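Gamma-glutamyl-gamma-aminobutyrate hydrolase PuuD (Escherichia coli, PDB 6VTV) hydrolyses the gamma-glutamyl linkage of gamma-glutamyl-gamma-aminobutyrate, releasing glutamate and 4-aminobutanoate in the last step from putrescine to 4-aminobutanoate. Local coordinates at residues W225-N230 against R238-G243; P113-C118 against F219-Q224. All blocks are in the same frame, centred on the assembly; numbering follows the deposited sequence.

Contact 1 (W225-N230 against R238-G243); sequences WHPEWN and RILFEG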
loop_
_atom_site.group_PDB
_atom_site.type_symbol
_atom_site.label_atom_id
_atom_site.label_comp_id
_atom_site.label_asym_id
_atom_site.label_seq_id
_atom_site.Cartn_x
_atom_site.Cartn_y
_atom_site.Cartn_z
ATOM N N TRP B 225 16.264 7.135 14.086
ATOM C CA TRP B 225 16.320 8.212 13.110
ATOM C C TRP B 225 15.639 7.768 11.815
ATOM O O TRP B 225 14.989 6.721 11.753
ATOM C CB TRP B 225 17.766 8.650 12.888
ATOM C CG TRP B 225 18.684 7.580 12.380
ATOM C CD1 TRP B 225 19.005 7.327 11.079
ATOM C CD2 TRP B 225 19.424 6.637 13.167
ATOM N NE1 TRP B 225 19.889 6.278 11.004
ATOM C CE2 TRP B 225 20.163 5.837 12.272
ATOM C CE3 TRP B 225 19.530 6.389 14.540
ATOM C CZ2 TRP B 225 20.996 4.806 12.705
ATOM C CZ3 TRP B 225 20.358 5.364 14.967
ATOM C CH2 TRP B 225 21.079 4.586 14.052
ATOM N N HIS B 226 15.783 8.572 10.759
ATOM C CA HIS B 226 15.096 8.357 9.486
ATOM C C HIS B 226 16.129 8.165 8.381
ATOM O O HIS B 226 16.483 9.121 7.673
ATOM C CB HIS B 226 14.162 9.523 9.162
ATOM C CG HIS B 226 12.875 9.494 9.925
ATOM N ND1 HIS B 226 11.660 9.245 9.323
ATOM C CD2 HIS B 226 12.611 9.686 11.239
ATOM C CE1 HIS B 226 10.704 9.282 10.234
ATOM N NE2 HIS B 226 11.254 9.549 11.404
ATOM N N PRO B 227 16.627 6.939 8.195
ATOM C CA PRO B 227 17.575 6.693 7.099
ATOM C C PRO B 227 16.925 6.663 5.725
ATOM O O PRO B 227 17.647 6.685 4.720
ATOM C CB PRO B 227 18.176 5.330 7.459
ATOM C CG PRO B 227 17.088 4.641 8.221
ATOM C CD PRO B 227 16.325 5.715 8.958
ATOM N N GLU B 228 15.594 6.619 5.645
ATOM C CA GLU B 228 14.928 6.620 4.348
ATOM C C GLU B 228 15.037 7.963 3.639
ATOM O O GLU B 228 14.820 8.028 2.425
ATOM C CB GLU B 228 13.454 6.240 4.515
ATOM C CG GLU B 228 12.547 7.413 4.862
ATOM C CD GLU B 228 12.568 7.759 6.340
ATOM O OE1 GLU B 228 13.324 7.115 7.097
ATOM O OE2 GLU B 228 11.823 8.677 6.747
ATOM N N TRP B 229 15.371 9.029 4.366
ATOM C CA TRP B 229 15.427 10.373 3.798
ATOM C C TRP B 229 16.580 10.469 2.807
ATOM O O TRP B 229 17.748 10.474 3.207
ATOM C CB TRP B 229 15.584 11.400 4.915
ATOM C CG TRP B 229 15.729 12.801 4.419
ATOM C CD1 TRP B 229 16.864 13.559 4.429
ATOM C CD2 TRP B 229 14.703 13.621 3.847
ATOM N NE1 TRP B 229 16.610 14.798 3.893
ATOM C CE2 TRP B 229 15.290 14.862 3.529
ATOM C CE3 TRP B 229 13.346 13.426 3.573
ATOM C CZ2 TRP B 229 14.567 15.903 2.951
ATOM C CZ3 TRP B 229 12.631 14.460 2.999
ATOM C CH2 TRP B 229 13.242 15.683 2.694
ATOM N N ASN B 230 16.251 10.557 1.518
ATOM C CA ASN B 230 17.238 10.643 0.440
ATOM C C ASN B 230 18.335 9.600 0.623
ATOM O O ASN B 230 19.532 9.895 0.561
ATOM C CB ASN B 230 17.829 12.050 0.350
ATOM C CG ASN B 230 16.797 13.093 -0.036
ATOM O OD1 ASN B 230 16.572 14.061 0.690
ATOM N ND2 ASN B 230 16.163 12.898 -1.186
ATOM N N ARG B 238 22.575 4.230 3.052
ATOM C CA ARG B 238 22.701 3.239 1.989
ATOM C C ARG B 238 23.166 1.896 2.538
ATOM O O ARG B 238 22.674 0.843 2.119
ATOM C CB ARG B 238 23.667 3.751 0.919
ATOM C CG ARG B 238 23.161 3.604 -0.505
ATOM C CD ARG B 238 23.786 4.644 -1.429
ATOM N NE ARG B 238 25.226 4.783 -1.218
ATOM C CZ ARG B 238 25.824 5.916 -0.862
ATOM N NH1 ARG B 238 25.109 7.018 -0.676
ATOM N NH2 ARG B 238 27.139 5.950 -0.694
ATOM N N ILE B 239 24.106 1.913 3.484
ATOM C CA ILE B 239 24.631 0.665 4.029
ATOM C C ILE B 239 23.565 -0.059 4.846
ATOM O O ILE B 239 23.469 -1.292 4.809
ATOM C CB ILE B 239 25.901 0.943 4.854
ATOM C CG1 ILE B 239 27.013 1.470 3.943
ATOM C CG2 ILE B 239 26.363 -0.312 5.577
ATOM C CD1 ILE B 239 28.255 1.921 4.678
ATOM N N LEU B 240 22.741 0.691 5.582
ATOM C CA LEU B 240 21.706 0.070 6.404
ATOM C C LEU B 240 20.685 -0.660 5.542
ATOM O O LEU B 240 20.331 -1.813 5.817
ATOM C CB LEU B 240 21.018 1.125 7.269
ATOM C CG LEU B 240 21.857 1.755 8.377
ATOM C CD1 LEU B 240 21.067 2.840 9.087
ATOM C CD2 LEU B 240 22.318 0.692 9.360
ATOM N N PHE B 241 20.193 0.003 4.494
ATOM C CA PHE B 241 19.248 -0.648 3.595
ATOM C C PHE B 241 19.922 -1.762 2.803
ATOM O O PHE B 241 19.299 -2.791 2.519
ATOM C CB PHE B 241 18.616 0.385 2.662
ATOM C CG PHE B 241 17.536 1.205 3.315
ATOM C CD1 PHE B 241 16.260 0.692 3.502
ATOM C CD2 PHE B 241 17.808 2.488 3.755
ATOM C CE1 PHE B 241 15.275 1.454 4.109
ATOM C CE2 PHE B 241 16.831 3.253 4.363
ATOM C CZ PHE B 241 15.562 2.736 4.541
ATOM N N GLU B 242 21.193 -1.581 2.437
ATOM C CA GLU B 242 21.911 -2.652 1.753
ATOM C C GLU B 242 22.038 -3.879 2.645
ATOM O O GLU B 242 21.865 -5.014 2.180
ATOM C CB GLU B 242 23.284 -2.155 1.294
ATOM C CG GLU B 242 23.291 -1.492 -0.090
ATOM C CD GLU B 242 24.565 -0.696 -0.313
ATOM O OE1 GLU B 242 24.676 0.047 -1.316
ATOM O OE2 GLU B 242 25.462 -0.819 0.544
ATOM N N GLY B 243 22.308 -3.666 3.936
ATOM C CA GLY B 243 22.423 -4.787 4.852
ATOM C C GLY B 243 21.101 -5.495 5.092
ATOM O O GLY B 243 21.063 -6.718 5.258
#

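Contact 2 (P113-C118 against F219-Q224); sequences PIFAIC and FALGVQ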
loop_
_atom_site.group_PDB
_atom_site.type_symbol
_atom_site.label_atom_id
_atom_site.label_comp_id
_atom_site.label_asym_id
_atom_site.label_seq_id
_atom_site.Cartn_x
_atom_site.Cartn_y
_atom_site.Cartn_z
ATOM N N PRO B 113 13.828 -11.365 8.310
ATOM C CA PRO B 113 14.516 -10.104 8.608
ATOM C C PRO B 113 13.536 -8.953 8.790
ATOM O O PRO B 113 12.518 -8.862 8.100
ATOM C CB PRO B 113 15.413 -9.891 7.384
ATOM C CG PRO B 113 15.629 -11.262 6.836
ATOM C CD PRO B 113 14.340 -11.995 7.080
ATOM N N ILE B 114 13.853 -8.075 9.739
ATOM C CA ILE B 114 13.044 -6.902 10.044
ATOM C C ILE B 114 13.942 -5.675 10.040
ATOM O O ILE B 114 15.042 -5.696 10.606
ATOM C CB ILE B 114 12.327 -7.031 11.407
ATOM C CG1 ILE B 114 11.550 -8.344 11.496
ATOM C CG2 ILE B 114 11.404 -5.843 11.641
ATOM C CD1 ILE B 114 10.955 -8.599 12.864
ATOM N N PHE B 115 13.475 -4.605 9.400
ATOM C CA PHE B 115 14.119 -3.300 9.470
ATOM C C PHE B 115 13.065 -2.279 9.866
ATOM O O PHE B 115 12.078 -2.091 9.146
ATOM C CB PHE B 115 14.775 -2.919 8.141
ATOM C CG PHE B 115 15.603 -1.668 8.215
ATOM C CD1 PHE B 115 16.397 -1.414 9.323
ATOM C CD2 PHE B 115 15.594 -0.750 7.178
ATOM C CE1 PHE B 115 17.162 -0.264 9.398
ATOM C CE2 PHE B 115 16.359 0.402 7.247
ATOM C CZ PHE B 115 17.144 0.644 8.358
ATOM N N ALA B 116 13.273 -1.627 11.006
ATOM C CA ALA B 116 12.288 -0.740 11.603
ATOM C C ALA B 116 12.860 0.664 11.743
ATOM O O ALA B 116 14.029 0.835 12.102
ATOM C CB ALA B 116 11.845 -1.270 12.966
ATOM N N ILE B 117 12.029 1.666 11.462
ATOM C CA ILE B 117 12.444 3.065 11.436
ATOM C C ILE B 117 11.545 3.866 12.369
ATOM O O ILE B 117 10.315 3.820 12.242
ATOM C CB ILE B 117 12.395 3.644 10.009
ATOM C CG1 ILE B 117 13.445 2.973 9.119
ATOM C CG2 ILE B 117 12.591 5.158 10.037
ATOM C CD1 ILE B 117 13.467 3.497 7.697
ATOM N N CYS B 118 12.166 4.599 13.299
ATOM C CA CYS B 118 11.495 5.543 14.190
ATOM C C CYS B 118 10.361 4.873 14.963
ATOM O O CYS B 118 10.610 4.212 15.977
ATOM C CB CYS B 118 10.979 6.752 13.399
ATOM S SG CYS B 118 10.328 8.100 14.420
ATOM N N PHE B 219 18.570 -10.893 11.604
ATOM C CA PHE B 219 18.580 -9.465 11.276
ATOM C C PHE B 219 17.209 -8.889 11.643
ATOM O O PHE B 219 16.284 -8.910 10.831
ATOM C CB PHE B 219 18.904 -9.231 9.814
ATOM C CG PHE B 219 19.201 -7.795 9.479
ATOM C CD1 PHE B 219 18.173 -6.891 9.261
ATOM C CD2 PHE B 219 20.509 -7.353 9.374
ATOM C CE1 PHE B 219 18.444 -5.573 8.953
ATOM C CE2 PHE B 219 20.785 -6.034 9.064
ATOM C CZ PHE B 219 19.751 -5.144 8.853
ATOM N N ALA B 220 17.102 -8.368 12.863
ATOM C CA ALA B 220 15.906 -7.662 13.323
ATOM C C ALA B 220 16.392 -6.346 13.921
ATOM O O ALA B 220 16.612 -6.251 15.129
ATOM C CB ALA B 220 15.113 -8.495 14.322
ATOM N N LEU B 221 16.560 -5.340 13.067
ATOM C CA LEU B 221 17.202 -4.087 13.433
ATOM C C LEU B 221 16.195 -2.946 13.440
ATOM O O LEU B 221 15.343 -2.848 12.550
ATOM C CB LEU B 221 18.343 -3.763 12.463
ATOM C CG LEU B 221 18.994 -2.384 12.580
ATOM C CD1 LEU B 221 19.790 -2.272 13.872
ATOM C CD2 LEU B 221 19.873 -2.103 11.371
ATOM N N GLY B 222 16.297 -2.090 14.443
ATOM C CA GLY B 222 15.511 -0.869 14.488
ATOM C C GLY B 222 16.401 0.328 14.739
ATOM O O GLY B 222 17.375 0.244 15.486
ATOM N N VAL B 223 16.068 1.441 14.089
ATOM C CA VAL B 223 16.770 2.701 14.290
ATOM C C VAL B 223 15.742 3.781 14.593
ATOM O O VAL B 223 14.614 3.754 14.091
ATOM C CB VAL B 223 17.646 3.096 13.076
ATOM C CG1 VAL B 223 18.656 2.000 12.768
ATOM C CG2 VAL B 223 16.787 3.389 11.855
ATOM N N GLN B 224 16.135 4.732 15.443
ATOM C CA GLN B 224 15.229 5.795 15.854
ATOM C C GLN B 224 15.204 6.955 14.868
ATOM O O GLN B 224 14.204 7.681 14.808
ATOM C CB GLN B 224 15.616 6.292 17.252
ATOM C CG GLN B 224 14.701 7.362 17.832
ATOM C CD GLN B 224 13.287 6.866 18.071
ATOM O OE1 GLN B 224 13.006 6.204 19.072
ATOM N NE2 GLN B 224 12.383 7.191 17.152
#

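Contact 1 (W225-N230 against R238-G243)
The ring of Phe-241 turns its edge to the backbone of Pro-227 and Glu-228: the carbonyl carbon of Pro-227 and the amide nitrogen of Glu-228 lie at its rim in the ring plane, and Phe-241 CE2 comes within 3.5 Å of Pro-227 O. The same CE2 touches Pro-227 CB at 4.0 Å, the proline and phenylalanine side chains crossing at about a right angle, while CZ reaches Glu-228 CB at 4.1 Å. At the indole of Trp-225, Leu-240 CD1 approaches obliquely, 4.1 Å from CZ2, and it also meets Pro-227 CB. Pro-227 thus sits against both helix side chains, with no hydrogen bond across the contact. His-226, whose CB points away from the helix, takes no part in this packing. The edge of its imidazole meets Glu-228 in plane, ND1 donating to the syn lone pair of OE2 (2.6 Å, 162°). The glutamate gets there with a folded chain, CG lying between the backbone N and carbonyl carbon (chi1 85°) and chi2 turning CD back at -82°. The type I turn from His-226 to Trp-229 brings the two partners together, and Lys-34 holds OE2 a second time through a salt bridge. These are the predicted catalytic histidine and glutamate of a class I glutamine amidotransferase-like fold, so the apolar contact lies beside the loop that carries the pair. Helix 235-254 packs against that loop, with Ile-117 of strand 114-117, Tyr-70 of strand 68-71 and Ala-38 of helix 33-42 bordering the Phe-241 ring.

Contact 2 (P113-C118 against F219-Q224)
Ile-114 and Ala-220 begin a parallel strand pair whose tightest part is its backbone. Five backbone hydrogen bonds, with donors alternating between the two strands, run from Ile-114 N to Phe-219 O (2.8 Å) through to Cys-118 N, which meets Val-223 O at 2.7 Å. The strand axes differ by only 10°. On one face, with CG of Phe-115 anti to its backbone N (chi1 -172°), the ring lies beside Leu-221, the two side chains pointing the same way and CE1 of the phenylalanine 3.8 Å from CD2 of the leucine. Farther along that face the fit is looser, Ile-117 CG1 and Val-223 CG2 being 4.3 Å apart. The opposite face carries little bulk beyond Ile-114: Ala-116 lies beside Gly-222, and Ala-220 adds a single methyl. Neither face opens to solvent, since all twelve residues are buried. Past the strands, the chain of Gln-224 bends at chi2, and its NE2 lies 3.5 Å from SG of Cys-118, the predicted nucleophile. The hydrogen bonds between the two segments are all made by the main chain, and the ladder runs to the end of strand 114-117, where Cys-118 adopts a positive phi of 55° directly before helix 119-127, consistent with the nucleophile elbow of class I glutamine amidotransferases.

Followed from the N terminus, the chain lays down strand 114-117 after the strands and helices of its first hundred residues, then spends 100 residues on helix 119-127 and the part that supplies all five manganese ligands. It returns as strand 220-223, and contact 2 closes this long excursion. Contact 1 opens at the very next residue and bridges seven residues, the last three of them the start of helix 235-254. The two are therefore in series, neither nested nor crossed. They nevertheless meet in space: His-226 packs on Cys-118, bringing the predicted catalytic residues of both contacts together, while Phe-241 and Phe-115 stack edge-to-face. Central sheet, the loop with the predicted histidine and glutamate, and C-terminal helix are thereby joined in one core.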